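Side-chain contacts in 2-dehydro-3-deoxy-d-gluconate/2-dehydro-3-deoxy-phosphogluconate aldolase (Picrophilus torridus, PDB 4UXD), which belongs to the dihydrodipicolinate synthetase family of aldolases, folds as a parallel (beta/alpha) barrel and assembles from four copies of the chain: residues S101-V106 against K141-S146; F85-S90 against I116-A121; P157-K162 against Y266-A271; F74-R79 against V106-K111. All coordinates share one frame; numbering follows the deposited sequence.

Contact 1: residues S101-V106 against K141-S146; sequences SSINEV and KEILSS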
loop_
_atom_site.group_PDB
_atom_site.type_symbol
_atom_site.label_atom_id
_atom_site.label_comp_id
_atom_site.label_asym_id
_atom_site.label_seq_id
_atom_site.Cartn_x
_atom_site.Cartn_y
_atom_site.Cartn_z
ATOM N N SER A 101 19.105 -13.455 4.023
ATOM C CA SER A 101 18.951 -12.497 5.120
ATOM C C SER A 101 20.006 -12.717 6.204
ATOM O O SER A 101 20.184 -11.873 7.086
ATOM C CB SER A 101 17.549 -12.582 5.728
ATOM O OG SER A 101 16.596 -11.997 4.866
ATOM N N SER A 102 20.698 -13.851 6.134
ATOM C CA SER A 102 21.783 -14.153 7.059
ATOM C C SER A 102 23.089 -13.647 6.470
ATOM O O SER A 102 23.511 -14.102 5.404
ATOM C CB SER A 102 21.863 -15.664 7.345
ATOM O OG SER A 102 23.073 -16.031 8.002
ATOM N N ILE A 103 23.715 -12.689 7.153
ATOM C CA ILE A 103 25.007 -12.166 6.715
ATOM C C ILE A 103 26.050 -13.304 6.656
ATOM O O ILE A 103 26.994 -13.241 5.865
ATOM C CB ILE A 103 25.509 -11.010 7.639
ATOM C CG1 ILE A 103 26.854 -10.491 7.140
ATOM C CG2 ILE A 103 25.673 -11.476 9.065
ATOM C CD1 ILE A 103 27.277 -9.182 7.746
ATOM N N ASN A 104 25.864 -14.355 7.457
ATOM C CA ASN A 104 26.769 -15.514 7.429
ATOM C C ASN A 104 26.690 -16.306 6.137
ATOM O O ASN A 104 27.699 -16.824 5.674
ATOM C CB ASN A 104 26.480 -16.466 8.580
ATOM C CG ASN A 104 27.024 -15.969 9.896
ATOM O OD1 ASN A 104 27.152 -14.764 10.119
ATOM N ND2 ASN A 104 27.344 -16.898 10.783
ATOM N N GLU A 105 25.496 -16.418 5.556
ATOM C CA GLU A 105 25.348 -17.190 4.327
ATOM C C GLU A 105 25.949 -16.412 3.158
ATOM O O GLU A 105 26.558 -16.996 2.266
ATOM C CB GLU A 105 23.877 -17.534 4.057
ATOM C CG GLU A 105 23.249 -18.455 5.087
ATOM C CD GLU A 105 21.860 -18.903 4.694
ATOM O OE1 GLU A 105 21.170 -18.145 3.987
ATOM O OE2 GLU A 105 21.471 -20.027 5.075
ATOM N N VAL A 106 25.805 -15.092 3.191
ATOM C CA VAL A 106 26.356 -14.235 2.153
ATOM C C VAL A 106 27.893 -14.351 2.116
ATOM O O VAL A 106 28.469 -14.608 1.060
ATOM C CB VAL A 106 25.937 -12.732 2.358
ATOM C CG1 VAL A 106 26.398 -11.876 1.206
ATOM C CG2 VAL A 106 24.428 -12.593 2.495
ATOM N N LYS A 141 27.700 -2.748 4.675
ATOM C CA LYS A 141 28.976 -2.304 5.209
ATOM C C LYS A 141 29.809 -3.487 5.721
ATOM O O LYS A 141 30.954 -3.697 5.300
ATOM C CB LYS A 141 28.733 -1.287 6.330
ATOM C CG LYS A 141 29.978 -0.654 6.927
ATOM C CD LYS A 141 29.669 0.787 7.339
ATOM C CE LYS A 141 30.655 1.395 8.340
ATOM N NZ LYS A 141 31.456 0.402 9.096
ATOM N N GLU A 142 29.216 -4.261 6.623
ATOM C CA GLU A 142 29.903 -5.374 7.247
ATOM C C GLU A 142 30.352 -6.376 6.200
ATOM O O GLU A 142 31.420 -6.982 6.306
ATOM C CB GLU A 142 28.981 -6.053 8.259
ATOM C CG GLU A 142 29.697 -6.824 9.352
ATOM C CD GLU A 142 29.724 -6.067 10.672
ATOM O OE1 GLU A 142 29.827 -4.818 10.642
ATOM O OE2 GLU A 142 29.624 -6.723 11.736
ATOM N N ILE A 143 29.521 -6.541 5.178
ATOM C CA ILE A 143 29.752 -7.555 4.170
ATOM C C ILE A 143 30.878 -7.121 3.217
ATOM O O ILE A 143 31.840 -7.864 2.987
ATOM C CB ILE A 143 28.447 -7.841 3.402
ATOM C CG1 ILE A 143 27.471 -8.590 4.301
ATOM C CG2 ILE A 143 28.697 -8.674 2.172
ATOM C CD1 ILE A 143 26.023 -8.576 3.826
ATOM N N LEU A 144 30.747 -5.914 2.677
ATOM C CA LEU A 144 31.727 -5.371 1.749
ATOM C C LEU A 144 33.105 -5.226 2.391
ATOM O O LEU A 144 34.115 -5.166 1.688
ATOM C CB LEU A 144 31.270 -4.009 1.230
ATOM C CG LEU A 144 29.996 -4.001 0.389
ATOM C CD1 LEU A 144 29.515 -2.563 0.184
ATOM C CD2 LEU A 144 30.228 -4.678 -0.931
ATOM N N SER A 145 33.138 -5.145 3.722
ATOM C CA SER A 145 34.391 -5.017 4.453
ATOM C C SER A 145 35.139 -6.334 4.536
ATOM O O SER A 145 36.285 -6.367 4.980
ATOM C CB SER A 145 34.144 -4.496 5.865
ATOM O OG SER A 145 33.970 -3.096 5.863
ATOM N N SER A 146 34.490 -7.412 4.103
ATOM C CA SER A 146 35.047 -8.751 4.238
ATOM C C SER A 146 35.204 -9.458 2.891
ATOM O O SER A 146 35.586 -10.619 2.837
ATOM C CB SER A 146 34.154 -9.581 5.158
ATOM O OG SER A 146 33.981 -8.928 6.400
#
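Ile103, in the first turn of helix 103-115, lies against Ile143, late in helix 133-144, and this pair is the tight, buried part of the contact. The two side chains slide past each other in opposite directions, with Ile103 CG1 3.5 Å from Ile143 CG1. Ile143 works with both of its branches: CG1 and CD1 go to Ile103, while CG2, placed anti to the backbone N (CG1 itself at chi1 -71°), turns to Val106 and meets its CG1 at 4.1 Å, the slacker edge of the buried part. Tyr139 closes in on both Ile103 and Val106 from the helix of Ile143.

The side toward Glu142 is more open to solvent, though Ile103 CD1 still comes within 3.6 Å of Glu142 CB; beyond CG the glutamate bends, and its OE1 makes a weak hydrogen bond to His138. Here Arg287 and Pro288 of the second subunit pack on Ile103 and Glu142. Ser102 OG weakly caps Asn104 N and Glu105 N and also bonds Tyr73 O of the second subunit, while Ser146 OG gives its proton to Glu142 O. With methyls and methylenes alone in touch, the helices are probably held at this point by shape fit rather than by directed bonds.

Contact 2: residues F85-S90 against I116-A121; sequences FVRENS and IGIEAA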
loop_
_atom_site.group_PDB
_atom_site.type_symbol
_atom_site.label_atom_id
_atom_site.label_comp_id
_atom_site.label_asym_id
_atom_site.label_seq_id
_atom_site.Cartn_x
_atom_site.Cartn_y
_atom_site.Cartn_z
ATOM N N PHE A 85 28.391 -25.885 -10.474
ATOM C CA PHE A 85 28.062 -26.518 -11.736
ATOM C C PHE A 85 28.145 -25.493 -12.845
ATOM O O PHE A 85 28.845 -25.688 -13.837
ATOM C CB PHE A 85 26.673 -27.150 -11.692
ATOM C CG PHE A 85 26.274 -27.839 -12.975
ATOM C CD1 PHE A 85 26.717 -29.128 -13.257
ATOM C CD2 PHE A 85 25.444 -27.209 -13.891
ATOM C CE1 PHE A 85 26.342 -29.772 -14.443
ATOM C CE2 PHE A 85 25.061 -27.853 -15.073
ATOM C CZ PHE A 85 25.523 -29.133 -15.344
ATOM N N VAL A 86 27.461 -24.375 -12.646
ATOM C CA VAL A 86 27.404 -23.331 -13.652
ATOM C C VAL A 86 28.800 -22.802 -13.967
ATOM O O VAL A 86 29.122 -22.568 -15.130
ATOM C CB VAL A 86 26.485 -22.194 -13.184
ATOM C CG1 VAL A 86 26.552 -21.004 -14.123
ATOM C CG2 VAL A 86 25.060 -22.725 -13.058
ATOM N N ARG A 87 29.619 -22.618 -12.934
ATOM C CA ARG A 87 30.984 -22.140 -13.128
ATOM C C ARG A 87 31.811 -23.171 -13.874
ATOM O O ARG A 87 32.742 -22.811 -14.583
ATOM C CB ARG A 87 31.657 -21.798 -11.786
ATOM C CG ARG A 87 33.190 -21.591 -11.842
ATOM C CD ARG A 87 33.655 -20.298 -12.544
ATOM N NE ARG A 87 33.208 -20.171 -13.933
ATOM C CZ ARG A 87 33.205 -19.031 -14.619
ATOM N NH1 ARG A 87 33.641 -17.902 -14.068
ATOM N NH2 ARG A 87 32.754 -19.011 -15.861
ATOM N N GLU A 88 31.463 -24.445 -13.720
ATOM C CA GLU A 88 32.260 -25.516 -14.296
ATOM C C GLU A 88 31.795 -25.955 -15.680
ATOM O O GLU A 88 32.449 -26.786 -16.321
ATOM C CB GLU A 88 32.259 -26.725 -13.369
ATOM C CG GLU A 88 33.265 -26.641 -12.253
ATOM C CD GLU A 88 33.204 -27.848 -11.346
ATOM O OE1 GLU A 88 32.373 -28.751 -11.609
ATOM O OE2 GLU A 88 33.985 -27.891 -10.374
ATOM N N ASN A 89 30.683 -25.406 -16.149
ATOM C CA ASN A 89 30.144 -25.836 -17.431
ATOM C C ASN A 89 29.893 -24.686 -18.376
ATOM O O ASN A 89 29.167 -24.811 -19.360
ATOM C CB ASN A 89 28.884 -26.646 -17.197
ATOM C CG ASN A 89 29.197 -28.008 -16.606
ATOM O OD1 ASN A 89 29.616 -28.917 -17.316
ATOM N ND2 ASN A 89 29.030 -28.142 -15.298
ATOM N N SER A 90 30.550 -23.574 -18.089
ATOM C CA SER A 90 30.508 -22.408 -18.951
ATOM C C SER A 90 31.684 -21.499 -18.646
ATOM O O SER A 90 32.088 -21.373 -17.494
ATOM C CB SER A 90 29.198 -21.636 -18.763
ATOM O OG SER A 90 29.255 -20.383 -19.429
ATOM N N ILE A 116 36.212 -20.106 -6.502
ATOM C CA ILE A 116 36.027 -20.927 -7.704
ATOM C C ILE A 116 36.012 -20.050 -8.959
ATOM O O ILE A 116 35.606 -20.492 -10.029
ATOM C CB ILE A 116 34.724 -21.797 -7.656
ATOM C CG1 ILE A 116 33.442 -20.946 -7.658
ATOM C CG2 ILE A 116 34.736 -22.712 -6.435
ATOM C CD1 ILE A 116 32.177 -21.750 -7.998
ATOM N N GLY A 117 36.444 -18.801 -8.813
ATOM C CA GLY A 117 36.570 -17.895 -9.940
ATOM C C GLY A 117 35.275 -17.376 -10.556
ATOM O O GLY A 117 35.163 -17.276 -11.783
ATOM N N ILE A 118 34.295 -17.032 -9.728
ATOM C CA ILE A 118 33.123 -16.333 -10.239
ATOM C C ILE A 118 33.467 -14.862 -10.184
ATOM O O ILE A 118 33.931 -14.365 -9.175
ATOM C CB ILE A 118 31.831 -16.675 -9.440
ATOM C CG1 ILE A 118 31.249 -18.012 -9.924
ATOM C CG2 ILE A 118 30.772 -15.605 -9.599
ATOM C CD1 ILE A 118 30.351 -18.703 -8.926
ATOM N N GLU A 119 33.259 -14.178 -11.295
ATOM C CA GLU A 119 33.674 -12.795 -11.450
ATOM C C GLU A 119 32.999 -11.814 -10.496
ATOM O O GLU A 119 33.647 -10.893 -9.988
ATOM C CB GLU A 119 33.407 -12.335 -12.889
ATOM C CG GLU A 119 34.402 -12.840 -13.915
ATOM C CD GLU A 119 34.017 -14.165 -14.528
ATOM O OE1 GLU A 119 33.214 -14.917 -13.936
ATOM O OE2 GLU A 119 34.531 -14.458 -15.625
ATOM N N ALA A 120 31.700 -11.986 -10.270
ATOM C CA ALA A 120 30.934 -10.974 -9.541
ATOM C C ALA A 120 29.897 -11.592 -8.628
ATOM O O ALA A 120 29.414 -12.699 -8.875
ATOM C CB ALA A 120 30.260 -10.012 -10.519
ATOM N N ALA A 121 29.579 -10.872 -7.560
ATOM C CA ALA A 121 28.488 -11.238 -6.678
ATOM C C ALA A 121 27.342 -10.288 -6.959
ATOM O O ALA A 121 27.563 -9.189 -7.480
ATOM C CB ALA A 121 28.899 -11.172 -5.231
#
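The Schellman motif that ends helix 103-115, with Gly117 as its C-prime residue, presents its backbone oxygens to Arg87 in the last turn of helix 76-88. Arg87 NH1 donates to Gly117 O at 2.8 Å, with an N-H...O angle of 151° and the oxygen in the guanidinium plane. The same NH1 makes a salt bridge to Glu119 OE1 at 3.0 Å; as a hydrogen bond it is weak, and the carboxylate is turned 51° against the guanidinium. Arg87 NH2 points back to its own segment, bonding Ser90 O at 2.9 Å and nearly straight (165°), so acceptors along the edge fix the rotation of the group. Bends at chi2 and chi3 fold the chain over the turn: Arg87 CD passes 3.2 Å from Ile116 O, while Arg87 CB rests 3.8 Å from Ile116 CD1. A second bond from NH2 to Lys92 O and one from Ile94 N to Glu119 OE1 draw in the loop ahead of strand 95-97. The contact lies at the protein surface, where helix 76-88 ends beside the turn that leads from helix 103-115 into strand 120-123, itself flanked by strands 95-97 and 150-155.

Contact 3: residues P157-K162 against Y266-A271; sequences PQFTNK and YQFPNA
The CA atoms of Phe159 and Phe268 stand 11.1 Å apart, the nearest CA pair between a loop and the lead-in to helix 270-279, so only long side chains can bridge them. Residues 157-162 form part of the barrel loop that follows strand 150-155; residues 266-271 run through a cis peptide between Phe268 and Pro269 into helix 270-279. Both phenylalanines extend into the gap. Phe268 has its CG anti to the backbone N (chi1 -177°), which swings the ring out to Phe159. The rings meet obliquely, planes 39° apart and centroids separated by 5.7 Å, with Phe159 CZ 3.9 Å from Phe268 CD1 and Phe159 CE2 4.0 Å from Phe268 CE1. Isopropyl alcohol lies beside Phe159 and glycerol beside Phe268, both solvent molecules likely carried over from crystallisation. The second subunit closes in as well: its Tyr128 ring meets that of Phe159, and its Lys130 O and Asn132 N bond the amide of Gln267. That amide also steadies its own turn, Gln267 NE2 donating to a lone pair of Phe268 O at 3.1 Å. Beyond the cis bond, Pro269 CB sits over the centre of the Phe268 ring, 3.4 Å above its plane.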
loop_
_atom_site.group_PDB
_atom_site.type_symbol
_atom_site.label_atom_id
_atom_site.label_comp_id
_atom_site.label_asym_id
_atom_site.label_seq_id
_atom_site.Cartn_x
_atom_site.Cartn_y
_atom_site.Cartn_z
ATOM N N PRO A 157 12.289 -3.957 -4.759
ATOM C CA PRO A 157 11.442 -3.633 -3.596
ATOM C C PRO A 157 10.146 -4.457 -3.525
ATOM O O PRO A 157 9.519 -4.513 -2.476
ATOM C CB PRO A 157 11.142 -2.127 -3.779
ATOM C CG PRO A 157 11.254 -1.882 -5.217
ATOM C CD PRO A 157 12.370 -2.816 -5.691
ATOM N N GLN A 158 9.792 -5.121 -4.619
ATOM C CA GLN A 158 8.693 -6.073 -4.624
ATOM C C GLN A 158 8.916 -7.243 -3.666
ATOM O O GLN A 158 7.962 -7.766 -3.087
ATOM C CB GLN A 158 8.473 -6.636 -6.037
ATOM C CG GLN A 158 8.154 -5.609 -7.093
ATOM C CD GLN A 158 9.386 -5.178 -7.884
ATOM O OE1 GLN A 158 10.484 -5.064 -7.334
ATOM N NE2 GLN A 158 9.206 -4.946 -9.187
ATOM N N PHE A 159 10.167 -7.684 -3.533
ATOM C CA PHE A 159 10.432 -8.922 -2.818
ATOM C C PHE A 159 11.176 -8.679 -1.517
ATOM O O PHE A 159 11.074 -9.487 -0.589
ATOM C CB PHE A 159 11.205 -9.908 -3.723
ATOM C CG PHE A 159 10.419 -10.355 -4.939
ATOM C CD1 PHE A 159 9.024 -10.345 -4.933
ATOM C CD2 PHE A 159 11.064 -10.764 -6.083
ATOM C CE1 PHE A 159 8.310 -10.746 -6.035
ATOM C CE2 PHE A 159 10.354 -11.163 -7.200
ATOM C CZ PHE A 159 8.976 -11.163 -7.175
ATOM N N THR A 160 11.894 -7.558 -1.434
ATOM C CA THR A 160 12.661 -7.244 -0.237
ATOM C C THR A 160 12.618 -5.745 0.093
ATOM O O THR A 160 12.013 -4.953 -0.635
ATOM C CB THR A 160 14.124 -7.712 -0.404
ATOM O OG1 THR A 160 14.835 -7.491 0.812
ATOM C CG2 THR A 160 14.817 -6.966 -1.531
ATOM N N ASN A 161 13.244 -5.370 1.205
ATOM C CA ASN A 161 13.393 -3.967 1.567
ATOM C C ASN A 161 14.076 -3.200 0.454
ATOM O O ASN A 161 15.073 -3.669 -0.101
ATOM C CB ASN A 161 14.208 -3.812 2.843
ATOM C CG ASN A 161 13.570 -4.480 4.026
ATOM O OD1 ASN A 161 12.552 -4.024 4.522
ATOM N ND2 ASN A 161 14.176 -5.567 4.498
ATOM N N LYS A 162 13.533 -2.030 0.130
ATOM C CA LYS A 162 14.117 -1.165 -0.889
ATOM C C LYS A 162 15.438 -0.609 -0.394
ATOM O O LYS A 162 15.619 -0.426 0.806
ATOM C CB LYS A 162 13.179 -0.010 -1.239
ATOM C CG LYS A 162 12.998 1.028 -0.136
ATOM C CD LYS A 162 11.929 2.044 -0.517
ATOM C CE LYS A 162 11.622 3.043 0.598
ATOM N NZ LYS A 162 12.732 3.992 0.893
ATOM N N TYR A 266 0.587 -14.925 -14.816
ATOM C CA TYR A 266 0.763 -16.038 -13.895
ATOM C C TYR A 266 1.665 -15.681 -12.712
ATOM O O TYR A 266 2.484 -14.770 -12.793
ATOM C CB TYR A 266 1.308 -17.242 -14.671
ATOM C CG TYR A 266 0.349 -17.677 -15.763
ATOM C CD1 TYR A 266 -0.998 -17.897 -15.472
ATOM C CD2 TYR A 266 0.771 -17.844 -17.078
ATOM C CE1 TYR A 266 -1.897 -18.280 -16.452
ATOM C CE2 TYR A 266 -0.126 -18.226 -18.072
ATOM C CZ TYR A 266 -1.463 -18.439 -17.749
ATOM O OH TYR A 266 -2.377 -18.818 -18.716
ATOM N N GLN A 267 1.442 -16.385 -11.606
ATOM C CA GLN A 267 2.222 -16.282 -10.373
ATOM C C GLN A 267 3.709 -16.434 -10.666
ATOM O O GLN A 267 4.127 -17.437 -11.254
ATOM C CB GLN A 267 1.733 -17.355 -9.385
ATOM C CG GLN A 267 2.647 -17.729 -8.212
ATOM C CD GLN A 267 2.693 -16.680 -7.115
ATOM O OE1 GLN A 267 1.665 -16.294 -6.551
ATOM N NE2 GLN A 267 3.895 -16.216 -6.804
ATOM N N PHE A 268 4.501 -15.432 -10.281
ATOM C CA PHE A 268 5.934 -15.429 -10.566
ATOM C C PHE A 268 6.679 -16.531 -9.777
ATOM O O PHE A 268 6.353 -16.793 -8.621
ATOM C CB PHE A 268 6.518 -14.045 -10.246
ATOM C CG PHE A 268 7.985 -13.904 -10.579
ATOM C CD1 PHE A 268 8.963 -14.233 -9.637
ATOM C CD2 PHE A 268 8.386 -13.457 -11.837
ATOM C CE1 PHE A 268 10.317 -14.105 -9.938
ATOM C CE2 PHE A 268 9.729 -13.325 -12.153
ATOM C CZ PHE A 268 10.705 -13.650 -11.200
ATOM N N PRO A 269 7.671 -17.198 -10.396
ATOM C CA PRO A 269 8.186 -17.174 -11.766
ATOM C C PRO A 269 7.791 -18.433 -12.524
ATOM O O PRO A 269 8.459 -18.833 -13.478
ATOM C CB PRO A 269 9.688 -17.147 -11.553
ATOM C CG PRO A 269 9.866 -18.067 -10.348
ATOM C CD PRO A 269 8.572 -17.985 -9.534
ATOM N N ASN A 270 6.719 -19.068 -12.078
ATOM C CA ASN A 270 6.401 -20.414 -12.521
ATOM C C ASN A 270 6.299 -20.544 -14.044
ATOM O O ASN A 270 6.816 -21.505 -14.614
ATOM C CB ASN A 270 5.121 -20.857 -11.838
ATOM C CG ASN A 270 5.283 -20.943 -10.328
ATOM O OD1 ASN A 270 6.226 -21.569 -9.842
ATOM N ND2 ASN A 270 4.387 -20.285 -9.580
ATOM N N ALA A 271 5.687 -19.556 -14.695
ATOM C CA ALA A 271 5.524 -19.562 -16.146
ATOM C C ALA A 271 6.863 -19.648 -16.883
ATOM O O ALA A 271 6.933 -20.240 -17.961
ATOM C CB ALA A 271 4.767 -18.328 -16.597
#

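Contact 4: residues F74-R79 against V106-K111; sequences FTLKER and VNELMK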
loop_
_atom_site.group_PDB
_atom_site.type_symbol
_atom_site.label_atom_id
_atom_site.label_comp_id
_atom_site.label_asym_id
_atom_site.label_seq_id
_atom_site.Cartn_x
_atom_site.Cartn_y
_atom_site.Cartn_z
ATOM N N PHE A 74 16.028 -22.813 -1.919
ATOM C CA PHE A 74 17.089 -23.813 -1.868
ATOM C C PHE A 74 17.943 -23.674 -0.621
ATOM O O PHE A 74 18.015 -22.601 -0.007
ATOM C CB PHE A 74 17.984 -23.711 -3.116
ATOM C CG PHE A 74 17.248 -23.913 -4.407
ATOM C CD1 PHE A 74 16.884 -25.178 -4.822
ATOM C CD2 PHE A 74 16.905 -22.832 -5.201
ATOM C CE1 PHE A 74 16.200 -25.350 -5.998
ATOM C CE2 PHE A 74 16.212 -23.007 -6.380
ATOM C CZ PHE A 74 15.861 -24.262 -6.778
ATOM N N THR A 75 18.606 -24.769 -0.266
ATOM C CA THR A 75 19.541 -24.781 0.855
ATOM C C THR A 75 20.821 -24.066 0.487
ATOM O O THR A 75 21.147 -23.905 -0.685
ATOM C CB THR A 75 19.917 -26.220 1.286
ATOM O OG1 THR A 75 20.648 -26.856 0.229
ATOM C CG2 THR A 75 18.686 -27.031 1.609
ATOM N N LEU A 76 21.565 -23.657 1.496
ATOM C CA LEU A 76 22.912 -23.161 1.276
ATOM C C LEU A 76 23.763 -24.184 0.509
ATOM O O LEU A 76 24.507 -23.829 -0.397
ATOM C CB LEU A 76 23.559 -22.836 2.617
ATOM C CG LEU A 76 24.883 -22.085 2.574
ATOM C CD1 LEU A 76 24.724 -20.706 1.915
ATOM C CD2 LEU A 76 25.440 -21.978 3.988
ATOM N N LYS A 77 23.635 -25.461 0.860
ATOM C CA LYS A 77 24.395 -26.506 0.189
ATOM C C LYS A 77 24.001 -26.669 -1.276
ATOM O O LYS A 77 24.868 -26.728 -2.148
ATOM C CB LYS A 77 24.232 -27.826 0.936
ATOM C CG LYS A 77 24.888 -27.819 2.317
ATOM C CD LYS A 77 24.562 -29.072 3.101
ATOM C CE LYS A 77 25.197 -29.037 4.468
ATOM N NZ LYS A 77 24.458 -29.888 5.443
ATOM N N GLU A 78 22.705 -26.736 -1.557
ATOM C CA GLU A 78 22.226 -26.771 -2.949
ATOM C C GLU A 78 22.687 -25.580 -3.773
ATOM O O GLU A 78 22.871 -25.684 -4.990
ATOM C CB GLU A 78 20.706 -26.810 -2.997
ATOM C CG GLU A 78 20.091 -28.133 -2.632
ATOM C CD GLU A 78 18.601 -28.017 -2.435
ATOM O OE1 GLU A 78 18.170 -27.065 -1.743
ATOM O OE2 GLU A 78 17.863 -28.850 -2.990
ATOM N N ARG A 79 22.854 -24.440 -3.108
ATOM C CA ARG A 79 23.190 -23.211 -3.803
ATOM C C ARG A 79 24.676 -23.195 -4.123
ATOM O O ARG A 79 25.069 -22.856 -5.236
ATOM C CB ARG A 79 22.787 -21.984 -2.979
ATOM C CG ARG A 79 21.267 -21.727 -2.983
ATOM C CD ARG A 79 20.892 -20.580 -2.062
ATOM N NE ARG A 79 21.252 -19.293 -2.648
ATOM C CZ ARG A 79 21.410 -18.172 -1.951
ATOM N NH1 ARG A 79 21.251 -18.191 -0.633
ATOM N NH2 ARG A 79 21.735 -17.035 -2.568
ATOM N N VAL A 106 25.805 -15.092 3.191
ATOM C CA VAL A 106 26.356 -14.235 2.153
ATOM C C VAL A 106 27.893 -14.351 2.116
ATOM O O VAL A 106 28.469 -14.608 1.060
ATOM C CB VAL A 106 25.937 -12.732 2.358
ATOM C CG1 VAL A 106 26.398 -11.876 1.206
ATOM C CG2 VAL A 106 24.428 -12.593 2.495
ATOM N N ASN A 107 28.543 -14.165 3.265
ATOM C CA ASN A 107 30.000 -14.260 3.357
ATOM C C ASN A 107 30.491 -15.595 2.862
ATOM O O ASN A 107 31.448 -15.675 2.100
ATOM C CB ASN A 107 30.473 -14.062 4.792
ATOM C CG ASN A 107 30.233 -12.668 5.292
ATOM O OD1 ASN A 107 30.236 -11.707 4.519
ATOM N ND2 ASN A 107 30.013 -12.543 6.591
ATOM N N GLU A 108 29.823 -16.649 3.305
ATOM C CA GLU A 108 30.122 -17.997 2.847
ATOM C C GLU A 108 29.980 -18.110 1.325
ATOM O O GLU A 108 30.929 -18.516 0.650
ATOM C CB GLU A 108 29.205 -18.992 3.558
ATOM C CG GLU A 108 29.643 -20.453 3.505
ATOM C CD GLU A 108 28.953 -21.307 4.568
ATOM O OE1 GLU A 108 28.566 -20.755 5.618
ATOM O OE2 GLU A 108 28.786 -22.525 4.363
ATOM N N LEU A 109 28.811 -17.731 0.796
ATOM C CA LEU A 109 28.523 -17.808 -0.640
ATOM C C LEU A 109 29.452 -16.938 -1.490
ATOM O O LEU A 109 29.729 -17.265 -2.648
ATOM C CB LEU A 109 27.075 -17.397 -0.928
ATOM C CG LEU A 109 25.968 -18.405 -0.630
ATOM C CD1 LEU A 109 24.593 -17.713 -0.595
ATOM C CD2 LEU A 109 25.961 -19.568 -1.631
ATOM N N MET A 110 29.916 -15.825 -0.932
ATOM C CA MET A 110 30.808 -14.939 -1.680
ATOM C C MET A 110 32.230 -15.486 -1.684
ATOM O O MET A 110 32.879 -15.546 -2.724
ATOM C CB MET A 110 30.777 -13.521 -1.108
ATOM C CG MET A 110 29.566 -12.709 -1.591
ATOM S SD MET A 110 29.759 -10.912 -1.427
ATOM C CE MET A 110 29.957 -10.816 0.325
ATOM N N LYS A 111 32.688 -15.896 -0.509
ATOM C CA LYS A 111 33.983 -16.533 -0.338
ATOM C C LYS A 111 34.119 -17.734 -1.255
ATOM O O LYS A 111 35.148 -17.938 -1.889
ATOM C CB LYS A 111 34.169 -16.957 1.123
ATOM C CG LYS A 111 35.527 -17.539 1.449
ATOM C CD LYS A 111 35.852 -17.392 2.930
ATOM C CE LYS A 111 34.951 -18.255 3.795
ATOM N NZ LYS A 111 35.156 -17.993 5.245
#
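Leu76 opens helix 76-88 and reaches across to Glu108 and Leu109 of helix 103-115. Its CB points at the other helix but stands back from it, as does CG; the touching is left to the two methyls. With CG anti to the backbone N (chi1 -170°) and chi2 near 62°, the methyls part. CD1 drops onto Leu109, 3.6 Å from its CG, the two leucines sliding past each other in opposite directions; on another side CD1 also meets Glu105 CB at 3.9 Å. CD2 goes to the carboxylate of Glu108 and lies 3.4 Å from OE2. Glu108 OE2 also forms a salt bridge to Lys80 NZ, which probably eases the packing of a methyl against a carboxylate.

One turn on, Arg79 holds its guanidinium under Leu109. Leu109 CD1 sits over one face, 3.1 Å above the plane and offset toward the rim, with Arg79 NH1 at 3.4 Å. NH1 donates to Gly99 O and NH2 weakly to Gly97 O, bonds that hold the flat group in place while the methyl lies on it. Behind Leu76 the helix start is secured by a capping box: Glu78 N donates to Thr75 OG1 at 2.7 Å and Thr75 N to Glu78 OE1 at 2.8 Å.

Helices 76-88 and 103-115 are thus neighbours on the outside of the barrel, linked in sequence through strand 95-97. Val106 and Met110 lie on another flank of helix 103-115, against Leu123 and Ala121 of strand 120-123.

Overall arrangement
Contacts 1 and 4 share Val106 and use different sides of helix 103-115: it packs on helix 133-144 in contact 1 and on helix 76-88 in contact 4, giving a row of three barrel helices. Contact 1 is buried and apolar; contact 4 is partly buried and mixes leucines with a glutamate and an arginine whose polar partners lie outside the contact. Contact 2 joins the far ends of the two helices of contact 4 at the surface, with hydrogen bonds and a salt bridge instead of methyl packing. Contact 3, also at the surface, lies about 25 Å from contact 2, centre to centre, across the chain's middle, and joins loops through aromatic rings. Contacts 1, 3 and 4 also touch the second subunit.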